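Local coordinates for protein putative methyltransferase (Porphyromonas gingivalis, PDB 3LL7) that probably transfers a methyl group as a methyltransferase, although its substrate is not established, at residues K87-T101 / I159-P171. Sequence-based numbering, arbitrary orientation.
Sequences KSRFIREGTKVVDLT and IKTFHPDYIYVDP
K96 O is gripped by two backbone donors: Y166 N donates to it at 3.1 Å, while D165 N makes a weak, bent bond. D165 also turns back, and its OD2 takes K96 N at 2.8 Å through the anti lone pair, so both backbone polar groups of K96 are tied to D165 and to the first residue of strand 166-169. From there the two strands run parallel, V98 N to Y166 O, Y168 N to V98 O and L100 N to Y168 O, and just past strand 96-99, T101 OG1 accepts D170 N at 2.8 Å.

On the face with V97 and D99, the Y166 ring lies under I91 CD1, which sits 3.8 Å from its centroid; R92 N reaches Y166 OH almost straight (172°), pinning the ring's far end. D99 meets the Y168 ring at its edge. On the other face V98 CG2 touches both F162 CD2 and P164 CG. The K96 chain lies over the F162 ring, and its bend at chi3 (-78°) carries NZ to weak bonds with F162 O and H163 O.

This parallel pairing is consistent with a Rossmann-like methyltransferase sheet. Its chemistry implies a backbone-fixed junction: Y166 OH holds the turn beginning at R92, the D165 carboxylate satisfies K96 N-H, and Y168 OH, bonded to D107, links the sheet to helix 106-112.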
ATOM      1  N   LYS A  87       4.812  -5.632  -6.795  1.00  7.97           N
ATOM      2  CA  LYS A  87       5.213  -6.970  -6.357  1.00  7.73           C
ATOM      3  C   LYS A  87       5.849  -7.786  -7.472  1.00  7.05           C
ATOM      4  O   LYS A  87       6.691  -8.649  -7.195  1.00  5.73           O
ATOM      5  CB  LYS A  87       4.012  -7.767  -5.842  1.00  8.83           C
ATOM      6  CG  LYS A  87       3.433  -7.240  -4.551  1.00 11.50           C
ATOM      7  CD  LYS A  87       2.094  -7.942  -4.289  1.00 14.21           C
ATOM      8  CE  LYS A  87       1.383  -7.284  -3.122  1.00 14.87           C
ATOM      9  NZ  LYS A  87       0.730  -5.993  -3.496  1.00 17.35           N
ATOM     10  N   SER A  88       5.466  -7.522  -8.721  1.00  5.97           N
ATOM     11  CA  SER A  88       6.012  -8.327  -9.818  1.00  6.64           C
ATOM     12  C   SER A  88       7.547  -8.195  -9.924  1.00  6.22           C
ATOM     13  O   SER A  88       8.204  -9.096 -10.450  1.00  6.17           O
ATOM     14  CB  SER A  88       5.325  -8.025 -11.157  1.00  6.58           C
ATOM     15  OG  SER A  88       5.793  -6.787 -11.666  1.00  8.61           O
ATOM     16  N   ARG A  89       8.103  -7.096  -9.403  0.50  5.71           N
ATOM     17  CA  ARG A  89       9.554  -6.887  -9.394  0.50  6.30           C
ATOM     18  C   ARG A  89      10.329  -7.899  -8.539  0.50  6.38           C
ATOM     19  O   ARG A  89      11.538  -8.049  -8.723  0.50  6.18           O
ATOM     20  CB  ARG A  89       9.919  -5.455  -8.967  0.50  6.01           C
ATOM     21  CG  ARG A  89       9.661  -5.134  -7.494  0.50  6.77           C
ATOM     22  CD  ARG A  89      10.853  -5.392  -6.587  0.50  7.78           C
ATOM     23  NE  ARG A  89      11.835  -4.307  -6.624  0.50  6.42           N
ATOM     24  CZ  ARG A  89      13.011  -4.375  -6.028  0.50  6.71           C
ATOM     25  NH1 ARG A  89      13.328  -5.467  -5.350  0.50  7.94           N
ATOM     26  NH2 ARG A  89      13.862  -3.364  -6.096  0.50  4.04           N
ATOM     27  N   PHE A  90       9.650  -8.571  -7.608  1.00  6.34           N
ATOM     28  CA  PHE A  90      10.295  -9.617  -6.774  1.00  6.27           C
ATOM     29  C   PHE A  90      10.401 -10.973  -7.499  1.00  6.64           C
ATOM     30  O   PHE A  90      11.134 -11.856  -7.062  1.00  6.14           O
ATOM     31  CB  PHE A  90       9.555  -9.838  -5.451  1.00  7.31           C
ATOM     32  CG  PHE A  90       9.647  -8.680  -4.495  1.00  6.87           C
ATOM     33  CD1 PHE A  90      10.654  -8.635  -3.530  1.00  9.77           C
ATOM     34  CD2 PHE A  90       8.741  -7.627  -4.575  1.00  8.45           C
ATOM     35  CE1 PHE A  90      10.749  -7.570  -2.643  1.00 10.34           C
ATOM     36  CE2 PHE A  90       8.830  -6.551  -3.695  1.00 10.11           C
ATOM     37  CZ  PHE A  90       9.839  -6.515  -2.733  1.00 11.70           C
ATOM     38  N   ILE A  91       9.712 -11.107  -8.622  1.00  5.96           N
ATOM     39  CA  ILE A  91       9.534 -12.420  -9.241  1.00  7.54           C
ATOM     40  C   ILE A  91      10.283 -12.538 -10.567  1.00  8.03           C
ATOM     41  O   ILE A  91       9.920 -11.877 -11.537  1.00  9.12           O
ATOM     42  CB  ILE A  91       8.017 -12.722  -9.466  1.00  6.52           C
ATOM     43  CG1 ILE A  91       7.185 -12.418  -8.206  1.00  8.45           C
ATOM     44  CG2 ILE A  91       7.794 -14.186  -9.979  1.00  7.23           C
ATOM     45  CD1 ILE A  91       7.552 -13.220  -6.949  1.00  6.74           C
ATOM     46  N   ARG A  92      11.308 -13.386 -10.619  1.00  9.01           N
ATOM     47  CA  ARG A  92      12.025 -13.651 -11.880  1.00 10.40           C
ATOM     48  C   ARG A  92      11.118 -14.232 -12.965  1.00 10.27           C
ATOM     49  O   ARG A  92      10.241 -15.054 -12.680  1.00  9.67           O
ATOM     50  CB  ARG A  92      13.208 -14.588 -11.645  1.00 10.83           C
ATOM     51  CG  ARG A  92      14.416 -13.935 -11.008  1.00 15.11           C
ATOM     52  CD  ARG A  92      15.643 -14.883 -11.065  1.00 20.78           C
ATOM     53  NE  ARG A  92      16.592 -14.623 -12.163  1.00 24.53           N
ATOM     54  CZ  ARG A  92      16.713 -15.370 -13.262  1.00 24.51           C
ATOM     55  NH1 ARG A  92      15.936 -16.437 -13.447  1.00 24.21           N
ATOM     56  NH2 ARG A  92      17.606 -15.046 -14.187  1.00 23.90           N
ATOM     57  N   GLU A  93      11.324 -13.791 -14.206  1.00 10.59           N
ATOM     58  CA  GLU A  93      10.524 -14.248 -15.342  1.00 10.92           C
ATOM     59  C   GLU A  93      10.655 -15.766 -15.526  1.00 10.93           C
ATOM     60  O   GLU A  93      11.761 -16.297 -15.502  1.00 10.79           O
ATOM     61  CB  GLU A  93      10.949 -13.500 -16.615  1.00 11.27           C
ATOM     62  CG  GLU A  93      10.259 -13.937 -17.907  1.00 14.08           C
ATOM     63  CD  GLU A  93       8.808 -13.467 -18.000  1.00 16.93           C
ATOM     64  OE1 GLU A  93       8.532 -12.291 -17.666  1.00 18.44           O
ATOM     65  OE2 GLU A  93       7.947 -14.275 -18.412  1.00 20.38           O
ATOM     66  N   GLY A  94       9.522 -16.451 -15.685  1.00 10.63           N
ATOM     67  CA  GLY A  94       9.490 -17.899 -15.958  1.00 10.98           C
ATOM     68  C   GLY A  94       9.624 -18.844 -14.766  1.00 11.12           C
ATOM     69  O   GLY A  94       9.888 -20.034 -14.946  1.00 11.98           O
ATOM     70  N   THR A  95       9.426 -18.327 -13.555  1.00 10.79           N
ATOM     71  CA  THR A  95       9.568 -19.104 -12.314  1.00 10.04           C
ATOM     72  C   THR A  95       8.226 -19.747 -11.873  1.00  9.27           C
ATOM     73  O   THR A  95       7.226 -19.664 -12.595  1.00  7.96           O
ATOM     74  CB  THR A  95      10.080 -18.210 -11.179  1.00 10.28           C
ATOM     75  OG1 THR A  95       9.309 -17.002 -11.158  1.00 11.28           O
ATOM     76  CG2 THR A  95      11.583 -17.877 -11.362  1.00 10.16           C
ATOM     77  N   LYS A  96       8.241 -20.384 -10.697  1.00  8.84           N
ATOM     78  CA  LYS A  96       7.080 -21.027 -10.080  1.00  9.08           C
ATOM     79  C   LYS A  96       6.689 -20.268  -8.814  1.00  8.27           C
ATOM     80  O   LYS A  96       7.560 -19.887  -8.027  1.00  9.03           O
ATOM     81  CB  LYS A  96       7.410 -22.472  -9.667  1.00  9.79           C
ATOM     82  CG  LYS A  96       7.713 -23.456 -10.800  1.00 11.79           C
ATOM     83  CD  LYS A  96       8.233 -24.793 -10.253  1.00 15.39           C
ATOM     84  CE  LYS A  96       9.700 -24.716  -9.831  1.00 17.66           C
ATOM     85  NZ  LYS A  96      10.345 -26.069  -9.670  1.00 20.64           N
ATOM     86  N   VAL A  97       5.387 -20.058  -8.610  1.00  7.89           N
ATOM     87  CA  VAL A  97       4.884 -19.386  -7.404  1.00  8.38           C
ATOM     88  C   VAL A  97       3.712 -20.123  -6.733  1.00  8.20           C
ATOM     89  O   VAL A  97       2.922 -20.776  -7.387  1.00  7.31           O
ATOM     90  CB  VAL A  97       4.464 -17.900  -7.690  1.00  8.55           C
ATOM     91  CG1 VAL A  97       5.690 -17.050  -8.091  1.00  8.89           C
ATOM     92  CG2 VAL A  97       3.387 -17.843  -8.760  1.00 10.07           C
ATOM     93  N   VAL A  98       3.623 -20.015  -5.416  1.00  8.60           N
ATOM     94  CA  VAL A  98       2.445 -20.455  -4.684  1.00  8.88           C
ATOM     95  C   VAL A  98       1.918 -19.233  -3.931  1.00  9.03           C
ATOM     96  O   VAL A  98       2.686 -18.558  -3.260  1.00  8.54           O
ATOM     97  CB  VAL A  98       2.778 -21.597  -3.677  1.00  9.40           C
ATOM     98  CG1 VAL A  98       1.556 -21.975  -2.819  1.00 10.30           C
ATOM     99  CG2 VAL A  98       3.274 -22.833  -4.416  1.00  8.43           C
ATOM    100  N   ASP A  99       0.622 -18.955  -4.062  1.00  8.20           N
ATOM    101  CA  ASP A  99      -0.060 -17.942  -3.258  1.00  9.11           C
ATOM    102  C   ASP A  99      -0.959 -18.643  -2.234  1.00  8.44           C
ATOM    103  O   ASP A  99      -1.967 -19.249  -2.607  1.00  8.68           O
ATOM    104  CB  ASP A  99      -0.889 -17.059  -4.193  1.00  8.37           C
ATOM    105  CG  ASP A  99      -1.615 -15.937  -3.478  1.00 12.14           C
ATOM    106  OD1 ASP A  99      -1.784 -15.953  -2.241  1.00 11.28           O
ATOM    107  OD2 ASP A  99      -2.019 -15.000  -4.197  1.00 18.31           O
ATOM    108  N   LEU A 100      -0.589 -18.542  -0.958  1.00  8.26           N
ATOM    109  CA  LEU A 100      -1.197 -19.308   0.133  1.00  9.08           C
ATOM    110  C   LEU A 100      -2.526 -18.769   0.606  1.00 10.14           C
ATOM    111  O   LEU A 100      -3.298 -19.502   1.265  1.00 10.16           O
ATOM    112  CB  LEU A 100      -0.267 -19.351   1.342  1.00  8.54           C
ATOM    113  CG  LEU A 100       1.107 -20.012   1.209  1.00  9.46           C
ATOM    114  CD1 LEU A 100       1.794 -19.943   2.569  1.00  9.36           C
ATOM    115  CD2 LEU A 100       1.055 -21.464   0.710  1.00 10.34           C
ATOM    116  N   THR A 101      -2.774 -17.490   0.364  0.50  9.66           N
ATOM    117  CA  THR A 101      -3.871 -16.814   1.032  0.50 10.40           C
ATOM    118  C   THR A 101      -4.955 -16.388   0.051  0.50 10.47           C
ATOM    119  O   THR A 101      -6.040 -15.965   0.460  0.50 11.64           O
ATOM    120  CB  THR A 101      -3.362 -15.615   1.866  0.50 10.32           C
ATOM    121  OG1 THR A 101      -2.315 -14.935   1.152  0.50 10.14           O
ATOM    122  CG2 THR A 101      -2.816 -16.104   3.213  0.50  9.71           C
ATOM    123  N   ILE A 159       2.572 -28.589  -2.093  1.00  9.96           N
ATOM    124  CA  ILE A 159       3.450 -27.396  -2.127  1.00 10.04           C
ATOM    125  C   ILE A 159       4.952 -27.781  -2.088  1.00 11.03           C
ATOM    126  O   ILE A 159       5.753 -27.271  -2.873  1.00 11.45           O
ATOM    127  CB  ILE A 159       3.122 -26.417  -0.997  1.00  9.89           C
ATOM    128  CG1 ILE A 159       1.693 -25.880  -1.136  1.00  9.80           C
ATOM    129  CG2 ILE A 159       4.124 -25.243  -1.000  1.00  8.74           C
ATOM    130  CD1 ILE A 159       1.147 -25.259   0.138  1.00  8.95           C
ATOM    131  N   LYS A 160       5.316 -28.688  -1.184  1.00 11.38           N
ATOM    132  CA  LYS A 160       6.717 -29.131  -1.043  1.00 12.67           C
ATOM    133  C   LYS A 160       7.243 -29.835  -2.286  1.00 12.78           C
ATOM    134  O   LYS A 160       8.380 -29.600  -2.689  1.00 12.95           O
ATOM    135  CB  LYS A 160       6.913 -30.003   0.200  1.00 12.34           C
ATOM    136  CG  LYS A 160       6.621 -29.248   1.478  1.00 13.21           C
ATOM    137  CD  LYS A 160       6.703 -30.141   2.697  1.00 14.07           C
ATOM    138  CE  LYS A 160       6.208 -29.378   3.910  1.00 13.66           C
ATOM    139  NZ  LYS A 160       6.400 -30.157   5.154  1.00 13.63           N
ATOM    140  N   THR A 161       6.407 -30.678  -2.888  1.00 13.54           N
ATOM    141  CA  THR A 161       6.737 -31.348  -4.144  1.00 14.35           C
ATOM    142  C   THR A 161       6.923 -30.363  -5.296  1.00 14.41           C
ATOM    143  O   THR A 161       7.873 -30.491  -6.083  1.00 14.35           O
ATOM    144  CB  THR A 161       5.673 -32.414  -4.498  1.00 14.83           C
ATOM    145  OG1 THR A 161       5.621 -33.369  -3.432  1.00 15.18           O
ATOM    146  CG2 THR A 161       6.013 -33.123  -5.813  1.00 14.70           C
ATOM    147  N   PHE A 162       6.037 -29.364  -5.364  1.00 14.01           N
ATOM    148  CA  PHE A 162       6.118 -28.313  -6.372  1.00 13.83           C
ATOM    149  C   PHE A 162       7.449 -27.578  -6.291  1.00 13.97           C
ATOM    150  O   PHE A 162       8.031 -27.232  -7.320  1.00 14.44           O
ATOM    151  CB  PHE A 162       4.959 -27.318  -6.192  1.00 13.20           C
ATOM    152  CG  PHE A 162       4.791 -26.343  -7.330  1.00 12.64           C
ATOM    153  CD1 PHE A 162       4.781 -26.778  -8.656  1.00 14.15           C
ATOM    154  CD2 PHE A 162       4.596 -24.987  -7.067  1.00 10.85           C
ATOM    155  CE1 PHE A 162       4.599 -25.871  -9.707  1.00 14.33           C
ATOM    156  CE2 PHE A 162       4.404 -24.075  -8.108  1.00 11.07           C
ATOM    157  CZ  PHE A 162       4.416 -24.511  -9.429  1.00 13.48           C
ATOM    158  N   HIS A 163       7.928 -27.379  -5.063  1.00 13.73           N
ATOM    159  CA  HIS A 163       9.174 -26.660  -4.780  1.00 15.48           C
ATOM    160  C   HIS A 163       9.223 -25.309  -5.504  1.00 14.80           C
ATOM    161  O   HIS A 163      10.083 -25.102  -6.363  1.00 15.21           O
ATOM    162  CB  HIS A 163      10.402 -27.518  -5.130  1.00 15.47           C
ATOM    163  CG  HIS A 163      11.645 -27.109  -4.397  1.00 18.35           C
ATOM    164  ND1 HIS A 163      12.205 -25.853  -4.521  1.00 20.12           N
ATOM    165  CD2 HIS A 163      12.425 -27.783  -3.519  1.00 19.76           C
ATOM    166  CE1 HIS A 163      13.279 -25.775  -3.755  1.00 20.10           C
ATOM    167  NE2 HIS A 163      13.434 -26.931  -3.135  1.00 21.56           N
ATOM    168  N   PRO A 164       8.284 -24.391  -5.181  1.00 14.95           N
ATOM    169  CA  PRO A 164       8.215 -23.128  -5.921  1.00 14.77           C
ATOM    170  C   PRO A 164       9.423 -22.220  -5.676  1.00 15.40           C
ATOM    171  O   PRO A 164      10.112 -22.351  -4.654  1.00 15.38           O
ATOM    172  CB  PRO A 164       6.949 -22.476  -5.352  1.00 14.78           C
ATOM    173  CG  PRO A 164       6.930 -22.961  -3.932  1.00 14.26           C
ATOM    174  CD  PRO A 164       7.309 -24.415  -4.075  1.00 14.68           C
ATOM    175  N   ASP A 165       9.672 -21.315  -6.618  1.00 15.16           N
ATOM    176  CA  ASP A 165      10.720 -20.307  -6.450  1.00 15.59           C
ATOM    177  C   ASP A 165      10.259 -19.336  -5.374  1.00 15.51           C
ATOM    178  O   ASP A 165      11.053 -18.905  -4.543  1.00 15.25           O
ATOM    179  CB  ASP A 165      10.981 -19.599  -7.777  1.00 15.13           C
ATOM    180  CG  ASP A 165      11.553 -20.538  -8.829  1.00 16.37           C
ATOM    181  OD1 ASP A 165      12.748 -20.857  -8.721  1.00 18.19           O
ATOM    182  OD2 ASP A 165      10.822 -20.948  -9.763  1.00 13.55           O
ATOM    183  N   TYR A 166       8.962 -19.031  -5.369  1.00 15.48           N
ATOM    184  CA  TYR A 166       8.394 -18.111  -4.378  1.00 15.81           C
ATOM    185  C   TYR A 166       7.089 -18.565  -3.746  1.00 15.72           C
ATOM    186  O   TYR A 166       6.217 -19.136  -4.411  1.00 15.40           O
ATOM    187  CB  TYR A 166       8.186 -16.727  -4.977  1.00 16.02           C
ATOM    188  CG  TYR A 166       9.314 -16.234  -5.827  1.00 15.69           C
ATOM    189  CD1 TYR A 166      10.355 -15.485  -5.274  1.00 16.95           C
ATOM    190  CD2 TYR A 166       9.341 -16.503  -7.198  1.00 15.80           C
ATOM    191  CE1 TYR A 166      11.414 -15.024  -6.071  1.00 16.00           C
ATOM    192  CE2 TYR A 166      10.379 -16.034  -7.999  1.00 15.08           C
ATOM    193  CZ  TYR A 166      11.407 -15.300  -7.428  1.00 16.55           C
ATOM    194  OH  TYR A 166      12.415 -14.833  -8.238  1.00 15.49           O
ATOM    195  N   ILE A 167       6.985 -18.334  -2.444  1.00 15.05           N
ATOM    196  CA  ILE A 167       5.748 -18.536  -1.713  1.00 14.70           C
ATOM    197  C   ILE A 167       5.282 -17.170  -1.204  1.00 14.47           C
ATOM    198  O   ILE A 167       6.005 -16.487  -0.456  1.00 15.34           O
ATOM    199  CB  ILE A 167       5.905 -19.553  -0.547  1.00 14.50           C
ATOM    200  CG1 ILE A 167       6.178 -20.958  -1.109  1.00 13.69           C
ATOM    201  CG2 ILE A 167       4.658 -19.588   0.313  1.00 13.24           C
ATOM    202  CD1 ILE A 167       6.567 -21.986  -0.078  1.00 12.27           C
ATOM    203  N   TYR A 168       4.082 -16.787  -1.624  1.00 13.80           N
ATOM    204  CA  TYR A 168       3.496 -15.497  -1.266  1.00 13.56           C
ATOM    205  C   TYR A 168       2.371 -15.685  -0.236  1.00 13.36           C
ATOM    206  O   TYR A 168       1.561 -16.618  -0.350  1.00 13.50           O
ATOM    207  CB  TYR A 168       2.990 -14.799  -2.532  1.00 13.53           C
ATOM    208  CG  TYR A 168       2.293 -13.502  -2.256  1.00 14.23           C
ATOM    209  CD1 TYR A 168       3.013 -12.361  -1.888  1.00 15.59           C
ATOM    210  CD2 TYR A 168       0.900 -13.419  -2.324  1.00 17.20           C
ATOM    211  CE1 TYR A 168       2.335 -11.142  -1.626  1.00 17.21           C
ATOM    212  CE2 TYR A 168       0.234 -12.244  -2.049  1.00 16.53           C
ATOM    213  CZ  TYR A 168       0.954 -11.116  -1.693  1.00 16.06           C
ATOM    214  OH  TYR A 168       0.276  -9.951  -1.438  1.00 16.79           O
ATOM    215  N   VAL A 169       2.348 -14.825   0.781  1.00 12.78           N
ATOM    216  CA  VAL A 169       1.330 -14.881   1.811  1.00 12.56           C
ATOM    217  C   VAL A 169       0.876 -13.468   2.206  1.00 13.04           C
ATOM    218  O   VAL A 169       1.688 -12.561   2.371  1.00 12.76           O
ATOM    219  CB  VAL A 169       1.819 -15.742   3.032  1.00 13.59           C
ATOM    220  CG1 VAL A 169       3.104 -15.161   3.665  1.00 12.74           C
ATOM    221  CG2 VAL A 169       0.695 -16.008   4.062  1.00 14.80           C
ATOM    222  N   ASP A 170      -0.427 -13.304   2.359  1.00 12.94           N
ATOM    223  CA  ASP A 170      -1.018 -12.029   2.791  1.00 14.16           C
ATOM    224  C   ASP A 170      -1.941 -12.351   3.965  1.00 13.60           C
ATOM    225  O   ASP A 170      -3.128 -12.616   3.770  1.00 12.74           O
ATOM    226  CB  ASP A 170      -1.764 -11.395   1.590  1.00 14.35           C
ATOM    227  CG  ASP A 170      -2.567 -10.147   1.954  1.00 16.94           C
ATOM    228  OD1 ASP A 170      -2.381  -9.594   3.059  1.00 17.67           O
ATOM    229  OD2 ASP A 170      -3.415  -9.731   1.119  1.00 19.91           O
ATOM    230  N   PRO A 171      -1.384 -12.352   5.199  1.00 13.83           N
ATOM    231  CA  PRO A 171      -2.156 -12.823   6.352  1.00 14.39           C
ATOM    232  C   PRO A 171      -3.279 -11.871   6.750  1.00 15.42           C
ATOM    233  O   PRO A 171      -3.260 -10.689   6.383  1.00 15.37           O
ATOM    234  CB  PRO A 171      -1.112 -12.943   7.480  1.00 13.89           C
ATOM    235  CG  PRO A 171       0.103 -12.241   7.010  1.00 14.31           C
ATOM    236  CD  PRO A 171       0.051 -12.195   5.508  1.00 13.40           C
TER
HETATM  237  O   HOH W   1      12.441 -25.642  -8.081  1.00 43.81           O